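Local coordinates for protein lysozyme (Penaeus vannamei, PDB 6UKC) that probably hydrolyses the beta-1,4 linkages of bacterial peptidoglycan and of chitodextrins, as a C-type lysozyme of the innate immune defence, at residues Gly8-Ala13 against Met130-Ser135; Arg18-Ser23 against Asp86-Leu91; Val31-Phe36 against Val115-Lys120; Gly56-Asn61 against Arg92-Ile97. One frame throughout, in Å; residues are numbered along the deposited sequence.

How the interactions relate
All four contacts lie in one C-type lysozyme fold and run along the chain in the order 8-13, 18-23, 31-36, 56-61, 86-91, 92-97, 115-120, 130-135. Interaction 1 joins the two ends and encloses the rest. It shares helix 9-20 with interaction 2, 15 Å away between centres; interactions 2 and 4 share helix 88-105, with centres 12 Å apart. Interaction 3 brings in helix 24-38, and its centre lies 17 Å from that of interaction 2, across the middle of the molecule. F12, A34, I57 and F58 pass packing between interactions 1, 3 and 4, so the helices and the loop before strand 60-61 meet in one continuous interior.

Interaction 1: Gly8-Ala13 against Met130-Ser135; sequences GKCEFA and MAECWS
The flat carboxylate of E132 receives K9 through OE1: the ammonium comes in on the anti side, 24° out of the carboxylate plane, and K9 NZ to E132 OE1 is 3.1 Å, a salt bridge. The other flat group is the indole of W134, with M130 CB 3.6 Å above one face and offset toward the rim.

K9 reaches across because its chain is fully extended, with CG anti to the backbone N (chi1 170°). The E132 chain, also extended beyond CG, crosses it obliquely, and the stem of the lysine passes the cystine on the way, K9 CG lying 4.1 Å from C133 SG. The same NZ bonds to Y129 O and makes a cation-pi contact with the Y129 ring, so E132 is only one of its partners.

Beside the salt bridge is the covalent link. C10 SG and C133 SG are 2.0 Å apart, in a left-handed disulfide (chi3 -81°) across which the CA atoms of C10 and C133 are 5.0 Å apart. Deeper in, the M130 chain bends at chi2 and chi3, and its methyl CE meets A13 CB at 3.6 Å. V31 of helix 24-38 packs behind this pair.

The disulfide of C10 and C133 closes nearly the whole chain into one loop, tying the first helix of the fold to its last. The contact thus grades from a charged pair on the outer side, where E132 is exposed, through the cystine, to apolar packing inside. With two oxygen partners and the Y129 ring close by, the lysine probably keeps its positive charge.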
loop_
_atom_site.group_PDB
_atom_site.type_symbol
_atom_site.label_atom_id
_atom_site.label_comp_id
_atom_site.label_asym_id
_atom_site.label_seq_id
_atom_site.Cartn_x
_atom_site.Cartn_y
_atom_site.Cartn_z
ATOM N N GLY A 8 -0.886 -13.522 5.614
ATOM C CA GLY A 8 -2.171 -13.988 5.044
ATOM C C GLY A 8 -3.109 -12.806 4.804
ATOM O O GLY A 8 -3.026 -11.823 5.537
ATOM N N LYS A 9 -3.981 -12.889 3.803
ATOM C CA LYS A 9 -4.942 -11.811 3.437
ATOM C C LYS A 9 -5.809 -11.423 4.654
ATOM O O LYS A 9 -5.887 -10.235 4.988
ATOM C CB LYS A 9 -5.777 -12.298 2.249
ATOM C CG LYS A 9 -6.966 -11.432 1.877
ATOM C CD LYS A 9 -7.814 -12.071 0.801
ATOM C CE LYS A 9 -9.162 -11.402 0.632
ATOM N NZ LYS A 9 -9.892 -11.963 -0.530
ATOM N N CYS A 10 -6.479 -12.388 5.273
ATOM C CA CYS A 10 -7.348 -12.180 6.463
ATOM C C CYS A 10 -6.485 -11.747 7.651
ATOM O O CYS A 10 -6.935 -10.875 8.404
ATOM C CB CYS A 10 -8.164 -13.429 6.767
ATOM S SG CYS A 10 -9.217 -13.883 5.368
ATOM N N GLU A 11 -5.274 -12.280 7.790
ATOM C CA GLU A 11 -4.330 -11.842 8.856
ATOM C C GLU A 11 -4.013 -10.350 8.688
ATOM O O GLU A 11 -3.988 -9.587 9.670
ATOM C CB GLU A 11 -3.057 -12.660 8.754
ATOM C CG GLU A 11 -2.080 -12.375 9.879
ATOM C CD GLU A 11 -0.676 -12.877 9.601
ATOM O OE1 GLU A 11 0.214 -12.521 10.348
ATOM O OE2 GLU A 11 -0.493 -13.630 8.630
ATOM N N PHE A 12 -3.777 -9.935 7.461
ATOM C CA PHE A 12 -3.490 -8.530 7.117
ATOM C C PHE A 12 -4.748 -7.698 7.374
ATOM O O PHE A 12 -4.603 -6.601 7.990
ATOM C CB PHE A 12 -2.997 -8.419 5.681
ATOM C CG PHE A 12 -2.542 -7.041 5.297
ATOM C CD1 PHE A 12 -1.536 -6.407 6.003
ATOM C CD2 PHE A 12 -3.136 -6.374 4.247
ATOM C CE1 PHE A 12 -1.117 -5.140 5.646
ATOM C CE2 PHE A 12 -2.727 -5.097 3.909
ATOM C CZ PHE A 12 -1.718 -4.485 4.603
ATOM N N ALA A 13 -5.927 -8.181 6.947
ATOM C CA ALA A 13 -7.208 -7.475 7.223
ATOM C C ALA A 13 -7.388 -7.268 8.735
ATOM O O ALA A 13 -7.690 -6.109 9.133
ATOM C CB ALA A 13 -8.391 -8.213 6.628
ATOM N N MET A 130 -13.668 -9.444 0.315
ATOM C CA MET A 130 -13.334 -9.586 1.757
ATOM C C MET A 130 -14.210 -10.653 2.441
ATOM O O MET A 130 -13.953 -10.949 3.662
ATOM C CB MET A 130 -13.507 -8.246 2.479
ATOM C CG MET A 130 -12.474 -7.202 2.100
ATOM S SD MET A 130 -10.771 -7.780 2.343
ATOM C CE MET A 130 -10.852 -8.265 4.064
ATOM N N ALA A 131 -15.185 -11.239 1.731
ATOM C CA ALA A 131 -16.187 -12.138 2.351
ATOM C C ALA A 131 -15.482 -13.312 3.053
ATOM O O ALA A 131 -15.917 -13.692 4.155
ATOM C CB ALA A 131 -17.206 -12.600 1.339
ATOM N N GLU A 132 -14.416 -13.863 2.477
ATOM C CA GLU A 132 -13.732 -15.030 3.090
ATOM C C GLU A 132 -13.101 -14.616 4.422
ATOM O O GLU A 132 -12.872 -15.526 5.219
ATOM C CB GLU A 132 -12.649 -15.605 2.186
ATOM C CG GLU A 132 -11.422 -14.723 2.131
ATOM C CD GLU A 132 -10.261 -15.401 1.446
ATOM O OE1 GLU A 132 -9.873 -14.922 0.356
ATOM O OE2 GLU A 132 -9.776 -16.421 1.987
ATOM N N CYS A 133 -12.812 -13.321 4.648
ATOM C CA CYS A 133 -12.272 -12.824 5.951
ATOM C C CYS A 133 -13.385 -12.323 6.880
ATOM O O CYS A 133 -13.290 -12.578 8.087
ATOM C CB CYS A 133 -11.283 -11.686 5.778
ATOM S SG CYS A 133 -9.908 -12.103 4.688
ATOM N N TRP A 134 -14.382 -11.632 6.343
ATOM C CA TRP A 134 -15.429 -10.942 7.140
ATOM C C TRP A 134 -16.680 -11.821 7.305
ATOM O O TRP A 134 -17.624 -11.348 7.925
ATOM C CB TRP A 134 -15.779 -9.607 6.472
ATOM C CG TRP A 134 -14.715 -8.555 6.550
ATOM C CD1 TRP A 134 -13.580 -8.568 7.310
ATOM C CD2 TRP A 134 -14.721 -7.290 5.864
ATOM N NE1 TRP A 134 -12.873 -7.411 7.135
ATOM C CE2 TRP A 134 -13.564 -6.591 6.280
ATOM C CE3 TRP A 134 -15.606 -6.667 4.984
ATOM C CZ2 TRP A 134 -13.242 -5.328 5.787
ATOM C CZ3 TRP A 134 -15.309 -5.404 4.527
ATOM C CH2 TRP A 134 -14.133 -4.755 4.908
ATOM N N SER A 135 -16.695 -13.040 6.763
ATOM C CA SER A 135 -17.856 -13.972 6.795
ATOM C C SER A 135 -17.482 -15.236 7.573
ATOM O O SER A 135 -18.180 -15.478 8.534
ATOM C CB SER A 135 -18.343 -14.323 5.405
ATOM O OG SER A 135 -18.881 -13.183 4.750
#

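Interaction 2: Arg18-Ser23 against Asp86-Leu91; sequences RDYYLS and DITEAL
Y20 takes part in each kind of interaction made here: polar bonds at its hydroxyl, CH-pi packing on its ring, and apolar touches, to which L22 and L91 add a separate one.

The polar group comes first. Y20 OH lies 2.7 Å from T88 OG1, which sits at the ring edge, in plane, and the two side chains meet at about a right angle. T88 OG1 in turn donates to D86 OD1 on its syn lone pair (2.7 Å). D86 OD1 also accepts from T88 N at 2.9 Å, on the anti side and 34° out of the carboxylate plane; this caps the start of helix 88-105. A water accepts from I87 N and keeps a weak contact with Y20 OH.

In the CH-pi part, L91 CD2 sits over one face of Y20, 3.8 Å from the Y20 ring centroid and 22° off the normal. CD2 is offset toward the rim, nearest to Y20 CG; the two side chains run past each other in opposite directions.

The apolar touches complete the join. I87 CD1 approaches Y20 CE2 obliquely at 3.8 Å, while L22 and L91 meet tip to tip, CD1 to CD1, at 4.1 Å. W30 of helix 24-38 packs against both leucines.

The end of helix 9-20 and the beginning of helix 88-105 are therefore held by a tyrosine whose ring packs on leucine while its hydroxyl joins a threonine-aspartate chain. Gripped twice, D86 OD1 fixes the T88 hydroxyl, and its negative charge would suit the helix start.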
loop_
_atom_site.group_PDB
_atom_site.type_symbol
_atom_site.label_atom_id
_atom_site.label_comp_id
_atom_site.label_asym_id
_atom_site.label_seq_id
_atom_site.Cartn_x
_atom_site.Cartn_y
_atom_site.Cartn_z
ATOM N N ARG A 18 -7.460 -4.369 14.060
ATOM C CA ARG A 18 -7.082 -4.495 15.499
ATOM C C ARG A 18 -6.136 -3.351 15.908
ATOM O O ARG A 18 -6.423 -2.668 16.922
ATOM C CB ARG A 18 -6.453 -5.872 15.743
ATOM C CG ARG A 18 -6.228 -6.204 17.212
ATOM C CD ARG A 18 -5.432 -7.472 17.429
ATOM N NE ARG A 18 -4.361 -7.576 16.434
ATOM C CZ ARG A 18 -4.355 -8.412 15.377
ATOM N NH1 ARG A 18 -5.349 -9.260 15.166
ATOM N NH2 ARG A 18 -3.340 -8.403 14.532
ATOM N N ASP A 19 -5.068 -3.114 15.142
ATOM C CA ASP A 19 -3.930 -2.279 15.605
ATOM C C ASP A 19 -4.066 -0.835 15.122
ATOM O O ASP A 19 -3.529 0.058 15.827
ATOM C CB ASP A 19 -2.594 -2.842 15.147
ATOM C CG ASP A 19 -2.219 -4.129 15.846
ATOM O OD1 ASP A 19 -3.076 -4.711 16.539
ATOM O OD2 ASP A 19 -1.065 -4.533 15.683
ATOM N N TYR A 20 -4.726 -0.609 13.980
ATOM C CA TYR A 20 -4.809 0.715 13.301
ATOM C C TYR A 20 -6.237 1.274 13.279
ATOM O O TYR A 20 -6.382 2.450 12.840
ATOM C CB TYR A 20 -4.215 0.588 11.898
ATOM C CG TYR A 20 -2.770 0.183 11.945
ATOM C CD1 TYR A 20 -1.800 1.098 12.337
ATOM C CD2 TYR A 20 -2.385 -1.123 11.709
ATOM C CE1 TYR A 20 -0.468 0.734 12.434
ATOM C CE2 TYR A 20 -1.056 -1.506 11.835
ATOM C CZ TYR A 20 -0.097 -0.573 12.187
ATOM O OH TYR A 20 1.211 -0.935 12.268
ATOM N N TYR A 21 -7.254 0.500 13.710
ATOM C CA TYR A 21 -8.666 0.957 13.807
ATOM C C TYR A 21 -9.080 1.554 12.456
ATOM O O TYR A 21 -9.761 2.606 12.387
ATOM C CB TYR A 21 -8.843 1.996 14.922
ATOM C CG TYR A 21 -8.101 1.657 16.185
ATOM C CD1 TYR A 21 -8.467 0.546 16.944
ATOM C CD2 TYR A 21 -6.993 2.385 16.589
ATOM C CE1 TYR A 21 -7.769 0.172 18.087
ATOM C CE2 TYR A 21 -6.283 2.025 17.731
ATOM C CZ TYR A 21 -6.678 0.922 18.481
ATOM O OH TYR A 21 -6.001 0.549 19.599
ATOM N N LEU A 22 -8.658 0.920 11.370
ATOM C CA LEU A 22 -9.049 1.419 10.034
ATOM C C LEU A 22 -10.510 1.046 9.830
ATOM O O LEU A 22 -10.924 -0.031 10.334
ATOM C CB LEU A 22 -8.164 0.788 8.957
ATOM C CG LEU A 22 -6.684 1.143 8.991
ATOM C CD1 LEU A 22 -6.062 0.870 7.637
ATOM C CD2 LEU A 22 -6.450 2.605 9.372
ATOM N N SER A 23 -11.231 1.885 9.094
ATOM C CA SER A 23 -12.583 1.606 8.546
ATOM C C SER A 23 -12.515 0.437 7.570
ATOM O O SER A 23 -11.433 0.230 6.946
ATOM C CB SER A 23 -13.154 2.828 7.844
ATOM O OG SER A 23 -12.426 3.126 6.657
ATOM N N ASP A 86 7.054 -4.661 10.510
ATOM C CA ASP A 86 6.121 -3.642 11.046
ATOM C C ASP A 86 5.713 -2.642 9.949
ATOM O O ASP A 86 6.606 -1.902 9.469
ATOM C CB ASP A 86 6.766 -2.925 12.222
ATOM C CG ASP A 86 5.848 -1.912 12.850
ATOM O OD1 ASP A 86 5.467 -0.932 12.156
ATOM O OD2 ASP A 86 5.509 -2.123 14.008
ATOM N N ILE A 87 4.399 -2.538 9.677
ATOM C CA ILE A 87 3.822 -1.833 8.492
ATOM C C ILE A 87 3.450 -0.397 8.853
ATOM O O ILE A 87 2.968 0.332 7.958
ATOM C CB ILE A 87 2.591 -2.580 7.942
ATOM C CG1 ILE A 87 1.443 -2.612 8.962
ATOM C CG2 ILE A 87 3.012 -3.966 7.501
ATOM C CD1 ILE A 87 0.060 -2.477 8.376
ATOM N N THR A 88 3.603 0.003 10.108
ATOM C CA THR A 88 3.241 1.389 10.512
ATOM C C THR A 88 3.643 2.405 9.423
ATOM O O THR A 88 2.751 3.173 8.971
ATOM C CB THR A 88 3.785 1.737 11.905
ATOM O OG1 THR A 88 3.355 0.695 12.793
ATOM C CG2 THR A 88 3.285 3.083 12.386
ATOM N N GLU A 89 4.923 2.475 9.040
ATOM C CA GLU A 89 5.417 3.583 8.169
ATOM C C GLU A 89 4.900 3.370 6.741
ATOM O O GLU A 89 4.603 4.379 6.066
ATOM C CB GLU A 89 6.939 3.641 8.179
ATOM C CG GLU A 89 7.528 3.985 9.528
ATOM C CD GLU A 89 7.458 5.448 9.917
ATOM O OE1 GLU A 89 8.211 5.800 10.842
ATOM O OE2 GLU A 89 6.676 6.229 9.294
ATOM N N ALA A 90 4.805 2.105 6.301
ATOM C CA ALA A 90 4.218 1.720 4.996
ATOM C C ALA A 90 2.809 2.300 4.926
ATOM O O ALA A 90 2.519 3.043 3.965
ATOM C CB ALA A 90 4.219 0.218 4.808
ATOM N N LEU A 91 2.008 2.053 5.967
ATOM C CA LEU A 91 0.605 2.518 6.018
ATOM C C LEU A 91 0.604 4.052 6.075
ATOM O O LEU A 91 -0.082 4.688 5.208
ATOM C CB LEU A 91 -0.064 1.852 7.221
ATOM C CG LEU A 91 -1.528 2.214 7.477
ATOM C CD1 LEU A 91 -2.405 1.966 6.248
ATOM C CD2 LEU A 91 -2.047 1.438 8.668
HETATM O O HOH W 1 2.786 -3.820 11.860
#

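Interaction 3: Val31-Phe36 against Val115-Lys120; sequences VCIAEF and VAYNSK
V115 O is gripped twice, one residue before A116 and in the helix whose K120 lies on F36. S119 N reaches V115 O at 3.2 Å and S119 OG reaches it at 3.0 Å, the hydroxyl tilted 32° from the carbonyl plane. No hydrogen bond joins the two segments themselves, so everything that crosses is packing.

F36 and K120 carry a large part of it. K120 CB rests over one face of the phenyl, 4.1 Å from the F36 ring centroid and offset toward the rim, a CH-pi contact, and the two side chains cross at about a right angle. The lysine is bent at chi2 (-80°), which leaves CD near the ring at F36 CD1. On the opposite face lies E35 CB, so the phenyl is sandwiched between aliphatic groups. At the ring's stem, F36 CB and A116 CB meet at 3.7 Å.

The segments 31-36 and 115-120 cross at 104°, their axes 8.6 Å apart at closest. They lie on helix 24-38 and the short helix 115-121, which widens into a pi-type turn at 117-120; both helices belong to the helical lobe of the C-type lysozyme fold. A disulfide from C32 to C121 joins them at the very next residue after K120, and E37 OE1 accepts a hydrogen bond from A116 N.

On the inner flank I33 CG1 touches Y117 CB at 3.9 Å, and I33 CD1 comes to 4.1 Å from Y117 CD1, neither over the phenol's face nor at its edge. W114 and Y111 also pack against I33.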
loop_
_atom_site.group_PDB
_atom_site.type_symbol
_atom_site.label_atom_id
_atom_site.label_comp_id
_atom_site.label_asym_id
_atom_site.label_seq_id
_atom_site.Cartn_x
_atom_site.Cartn_y
_atom_site.Cartn_z
ATOM N N VAL A 31 -6.159 -4.125 1.601
ATOM C CA VAL A 31 -5.956 -5.597 1.406
ATOM C C VAL A 31 -5.818 -5.906 -0.101
ATOM O O VAL A 31 -4.848 -6.640 -0.524
ATOM C CB VAL A 31 -7.104 -6.386 2.058
ATOM C CG1 VAL A 31 -7.094 -7.852 1.664
ATOM C CG2 VAL A 31 -7.092 -6.238 3.580
ATOM N N CYS A 32 -6.756 -5.399 -0.901
ATOM C CA CYS A 32 -6.794 -5.647 -2.363
ATOM C C CYS A 32 -5.483 -5.141 -2.992
ATOM O O CYS A 32 -4.853 -5.921 -3.804
ATOM C CB CYS A 32 -7.996 -4.991 -3.022
ATOM S SG CYS A 32 -8.191 -5.519 -4.740
ATOM N N ILE A 33 -5.101 -3.896 -2.658
ATOM C CA ILE A 33 -3.880 -3.248 -3.216
ATOM C C ILE A 33 -2.665 -4.085 -2.823
ATOM O O ILE A 33 -1.884 -4.405 -3.755
ATOM C CB ILE A 33 -3.755 -1.772 -2.809
ATOM C CG1 ILE A 33 -4.843 -0.949 -3.501
ATOM C CG2 ILE A 33 -2.360 -1.234 -3.124
ATOM C CD1 ILE A 33 -5.064 0.404 -2.873
ATOM N N ALA A 34 -2.538 -4.469 -1.536
ATOM C CA ALA A 34 -1.403 -5.292 -1.045
ATOM C C ALA A 34 -1.356 -6.639 -1.772
ATOM O O ALA A 34 -0.233 -7.104 -2.102
ATOM C CB ALA A 34 -1.491 -5.521 0.444
ATOM N N GLU A 35 -2.506 -7.311 -1.916
ATOM C CA GLU A 35 -2.512 -8.633 -2.586
ATOM C C GLU A 35 -1.790 -8.474 -3.929
ATOM O O GLU A 35 -0.796 -9.199 -4.178
ATOM C CB GLU A 35 -3.914 -9.202 -2.800
ATOM C CG GLU A 35 -3.847 -10.670 -3.182
ATOM C CD GLU A 35 -5.138 -11.363 -3.550
ATOM O OE1 GLU A 35 -5.065 -12.183 -4.442
ATOM O OE2 GLU A 35 -6.197 -11.105 -2.928
ATOM N N PHE A 36 -2.240 -7.524 -4.751
ATOM C CA PHE A 36 -1.873 -7.479 -6.193
ATOM C C PHE A 36 -0.603 -6.662 -6.395
ATOM O O PHE A 36 -0.015 -6.856 -7.453
ATOM C CB PHE A 36 -3.060 -7.032 -7.042
ATOM C CG PHE A 36 -4.186 -8.027 -6.949
ATOM C CD1 PHE A 36 -4.072 -9.272 -7.547
ATOM C CD2 PHE A 36 -5.333 -7.743 -6.220
ATOM C CE1 PHE A 36 -5.102 -10.201 -7.461
ATOM C CE2 PHE A 36 -6.357 -8.681 -6.113
ATOM C CZ PHE A 36 -6.239 -9.912 -6.729
ATOM N N VAL A 115 -1.043 0.992 -9.616
ATOM C CA VAL A 115 -1.309 0.212 -10.855
ATOM C C VAL A 115 -2.238 -0.953 -10.487
ATOM O O VAL A 115 -3.233 -1.138 -11.195
ATOM C CB VAL A 115 0.000 -0.232 -11.536
ATOM C CG1 VAL A 115 -0.247 -0.988 -12.829
ATOM C CG2 VAL A 115 0.908 0.955 -11.819
ATOM N N ALA A 116 -1.994 -1.660 -9.377
ATOM C CA ALA A 116 -2.837 -2.813 -8.963
ATOM C C ALA A 116 -4.269 -2.344 -8.683
ATOM O O ALA A 116 -5.219 -3.119 -8.961
ATOM C CB ALA A 116 -2.256 -3.529 -7.761
ATOM N N TYR A 117 -4.431 -1.135 -8.136
ATOM C CA TYR A 117 -5.771 -0.598 -7.782
ATOM C C TYR A 117 -6.565 -0.405 -9.078
ATOM O O TYR A 117 -7.720 -0.838 -9.139
ATOM C CB TYR A 117 -5.718 0.689 -6.950
ATOM C CG TYR A 117 -7.091 1.281 -6.746
ATOM C CD1 TYR A 117 -7.956 0.776 -5.788
ATOM C CD2 TYR A 117 -7.561 2.288 -7.575
ATOM C CE1 TYR A 117 -9.235 1.280 -5.631
ATOM C CE2 TYR A 117 -8.833 2.810 -7.430
ATOM C CZ TYR A 117 -9.675 2.302 -6.453
ATOM O OH TYR A 117 -10.922 2.822 -6.305
ATOM N N ASN A 118 -5.923 0.182 -10.087
ATOM C CA ASN A 118 -6.556 0.577 -11.368
ATOM C C ASN A 118 -6.973 -0.694 -12.124
ATOM O O ASN A 118 -8.039 -0.669 -12.752
ATOM C CB ASN A 118 -5.639 1.517 -12.157
ATOM C CG ASN A 118 -5.455 2.859 -11.478
ATOM O OD1 ASN A 118 -6.349 3.331 -10.772
ATOM N ND2 ASN A 118 -4.307 3.481 -11.676
ATOM N N SER A 119 -6.210 -1.792 -12.022
ATOM C CA SER A 119 -6.468 -3.018 -12.820
ATOM C C SER A 119 -7.313 -4.024 -12.029
ATOM O O SER A 119 -8.085 -4.741 -12.660
ATOM C CB SER A 119 -5.186 -3.631 -13.283
ATOM O OG SER A 119 -4.299 -3.711 -12.192
ATOM N N LYS A 120 -7.177 -4.110 -10.704
ATOM C CA LYS A 120 -7.718 -5.281 -9.960
ATOM C C LYS A 120 -8.765 -4.897 -8.905
ATOM O O LYS A 120 -9.501 -5.806 -8.464
ATOM C CB LYS A 120 -6.555 -6.037 -9.321
ATOM C CG LYS A 120 -5.622 -6.679 -10.330
ATOM C CD LYS A 120 -6.175 -7.966 -10.850
ATOM C CE LYS A 120 -5.645 -8.332 -12.216
ATOM N NZ LYS A 120 -4.171 -8.221 -12.243
#

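Interaction 4: Gly56-Asn61 against Arg92-Ile97; sequences GIFQIN and RCAETI
I60 and I97 make the tight part of this contact. The I97 methyl CD1 lies against two branches of I60, 3.6 Å from I60 CG1 and 3.7 Å from I60 CG2. With CG1 anti to the carbonyl carbon (chi1 -67°) and CG2 anti to the backbone N, both branches of I60 meet that one methyl. W65 packs on both isoleucines. The second close touch is F58 CD2 on A94 CB at 3.7 Å; the methyl comes to the ring obliquely, while I57 CG2 lies 3.9 Å above one face of the F58 ring. W30 meets the phenyl as well and also touches A94.

The looser side is at C93, whose SG stays 4.2 Å from both I60 CG2 and I60 CD1 and is bound in a disulfide to C75. One residue before it, exposed R92 pairs with E89 in a salt bridge.

On the far side of the loop, hydrogen bonds set the shape. G56 O accepts from Q59 N and, at 2.8 Å, from Q59 NE2, which comes in on a lone pair in the carbonyl plane. Q59 OE1 takes N46 ND2, so both ends of this buried amide are satisfied.

The residues G56 to Q59 form a type I turn followed by a G1 beta bulge at Q59 and I60, leading into strand 60-61 of the small antiparallel sheet. Packing this sheet's edge on the long helix between the lobes is characteristic of the C-type lysozyme fold.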
loop_
_atom_site.group_PDB
_atom_site.type_symbol
_atom_site.label_atom_id
_atom_site.label_comp_id
_atom_site.label_asym_id
_atom_site.label_seq_id
_atom_site.Cartn_x
_atom_site.Cartn_y
_atom_site.Cartn_z
ATOM N N GLY A 56 8.339 -2.622 -0.455
ATOM C CA GLY A 56 7.441 -3.171 0.577
ATOM C C GLY A 56 6.107 -3.655 0.034
ATOM O O GLY A 56 5.941 -3.759 -1.180
ATOM N N ILE A 57 5.182 -3.903 0.954
ATOM C CA ILE A 57 3.824 -4.475 0.742
ATOM C C ILE A 57 2.977 -3.560 -0.164
ATOM O O ILE A 57 2.044 -4.117 -0.826
ATOM C CB ILE A 57 3.164 -4.717 2.114
ATOM C CG1 ILE A 57 1.920 -5.599 1.996
ATOM C CG2 ILE A 57 2.862 -3.402 2.835
ATOM C CD1 ILE A 57 1.573 -6.304 3.266
ATOM N N PHE A 58 3.271 -2.244 -0.222
ATOM C CA PHE A 58 2.513 -1.244 -1.037
ATOM C C PHE A 58 3.368 -0.747 -2.210
ATOM O O PHE A 58 2.912 0.185 -2.925
ATOM C CB PHE A 58 1.992 -0.083 -0.179
ATOM C CG PHE A 58 0.972 -0.467 0.869
ATOM C CD1 PHE A 58 -0.149 -1.214 0.539
ATOM C CD2 PHE A 58 1.071 -0.010 2.164
ATOM C CE1 PHE A 58 -1.111 -1.535 1.478
ATOM C CE2 PHE A 58 0.105 -0.330 3.114
ATOM C CZ PHE A 58 -0.979 -1.103 2.772
ATOM N N GLN A 59 4.553 -1.351 -2.410
ATOM C CA GLN A 59 5.423 -1.120 -3.588
ATOM C C GLN A 59 5.477 0.384 -3.856
ATOM O O GLN A 59 5.150 0.809 -4.960
ATOM C CB GLN A 59 4.890 -1.954 -4.757
ATOM C CG GLN A 59 5.165 -3.439 -4.576
ATOM C CD GLN A 59 6.648 -3.645 -4.699
ATOM O OE1 GLN A 59 7.201 -3.476 -5.790
ATOM N NE2 GLN A 59 7.296 -3.964 -3.578
ATOM N N ILE A 60 5.877 1.149 -2.846
ATOM C CA ILE A 60 5.994 2.628 -2.906
ATOM C C ILE A 60 7.338 2.977 -3.548
ATOM O O ILE A 60 8.379 2.371 -3.136
ATOM C CB ILE A 60 5.854 3.222 -1.494
ATOM C CG1 ILE A 60 4.443 3.013 -0.939
ATOM C CG2 ILE A 60 6.251 4.686 -1.515
ATOM C CD1 ILE A 60 4.358 2.981 0.545
ATOM N N ASN A 61 7.300 3.945 -4.470
ATOM C CA ASN A 61 8.373 4.266 -5.448
ATOM C C ASN A 61 9.281 5.347 -4.855
ATOM O O ASN A 61 8.720 6.378 -4.404
ATOM C CB ASN A 61 7.779 4.720 -6.788
ATOM C CG ASN A 61 8.834 4.830 -7.872
ATOM O OD1 ASN A 61 9.316 5.927 -8.158
ATOM N ND2 ASN A 61 9.239 3.701 -8.439
ATOM N N ARG A 92 1.376 4.638 7.008
ATOM C CA ARG A 92 1.420 6.113 7.154
ATOM C C ARG A 92 1.711 6.716 5.767
ATOM O O ARG A 92 0.970 7.640 5.340
ATOM C CB ARG A 92 2.417 6.519 8.237
ATOM C CG ARG A 92 2.375 7.998 8.600
ATOM C CD ARG A 92 3.301 8.315 9.773
ATOM N NE ARG A 92 2.753 7.731 10.993
ATOM C CZ ARG A 92 3.417 6.959 11.860
ATOM N NH1 ARG A 92 4.707 6.714 11.705
ATOM N NH2 ARG A 92 2.800 6.475 12.924
ATOM N N CYS A 93 2.685 6.156 5.038
ATOM C CA CYS A 93 3.127 6.724 3.739
ATOM C C CYS A 93 2.079 6.453 2.641
ATOM O O CYS A 93 1.824 7.371 1.776
ATOM C CB CYS A 93 4.503 6.207 3.354
ATOM S SG CYS A 93 5.111 6.907 1.801
ATOM N N ALA A 94 1.453 5.274 2.649
ATOM C CA ALA A 94 0.362 4.962 1.687
ATOM C C ALA A 94 -0.784 5.966 1.909
ATOM O O ALA A 94 -1.298 6.519 0.926
ATOM C CB ALA A 94 -0.081 3.510 1.796
ATOM N N GLU A 95 -1.141 6.275 3.154
ATOM C CA GLU A 95 -2.246 7.242 3.408
ATOM C C GLU A 95 -1.878 8.629 2.880
ATOM O O GLU A 95 -2.805 9.361 2.478
ATOM C CB GLU A 95 -2.549 7.321 4.897
ATOM C CG GLU A 95 -3.220 6.056 5.389
ATOM C CD GLU A 95 -3.528 6.032 6.872
ATOM O OE1 GLU A 95 -4.454 5.318 7.266
ATOM O OE2 GLU A 95 -2.821 6.718 7.616
ATOM N N THR A 96 -0.600 9.016 2.962
ATOM C CA THR A 96 -0.086 10.280 2.362
ATOM C C THR A 96 -0.167 10.218 0.828
ATOM O O THR A 96 -0.527 11.262 0.201
ATOM C CB THR A 96 1.359 10.546 2.795
ATOM O OG1 THR A 96 1.285 10.694 4.204
ATOM C CG2 THR A 96 1.974 11.779 2.162
ATOM N N ILE A 97 0.222 9.080 0.232
ATOM C CA ILE A 97 0.117 8.896 -1.250
ATOM C C ILE A 97 -1.360 9.043 -1.649
ATOM O O ILE A 97 -1.646 9.832 -2.574
ATOM C CB ILE A 97 0.724 7.554 -1.691
ATOM C CG1 ILE A 97 2.244 7.550 -1.480
ATOM C CG2 ILE A 97 0.343 7.214 -3.133
ATOM C CD1 ILE A 97 2.872 6.208 -1.650
#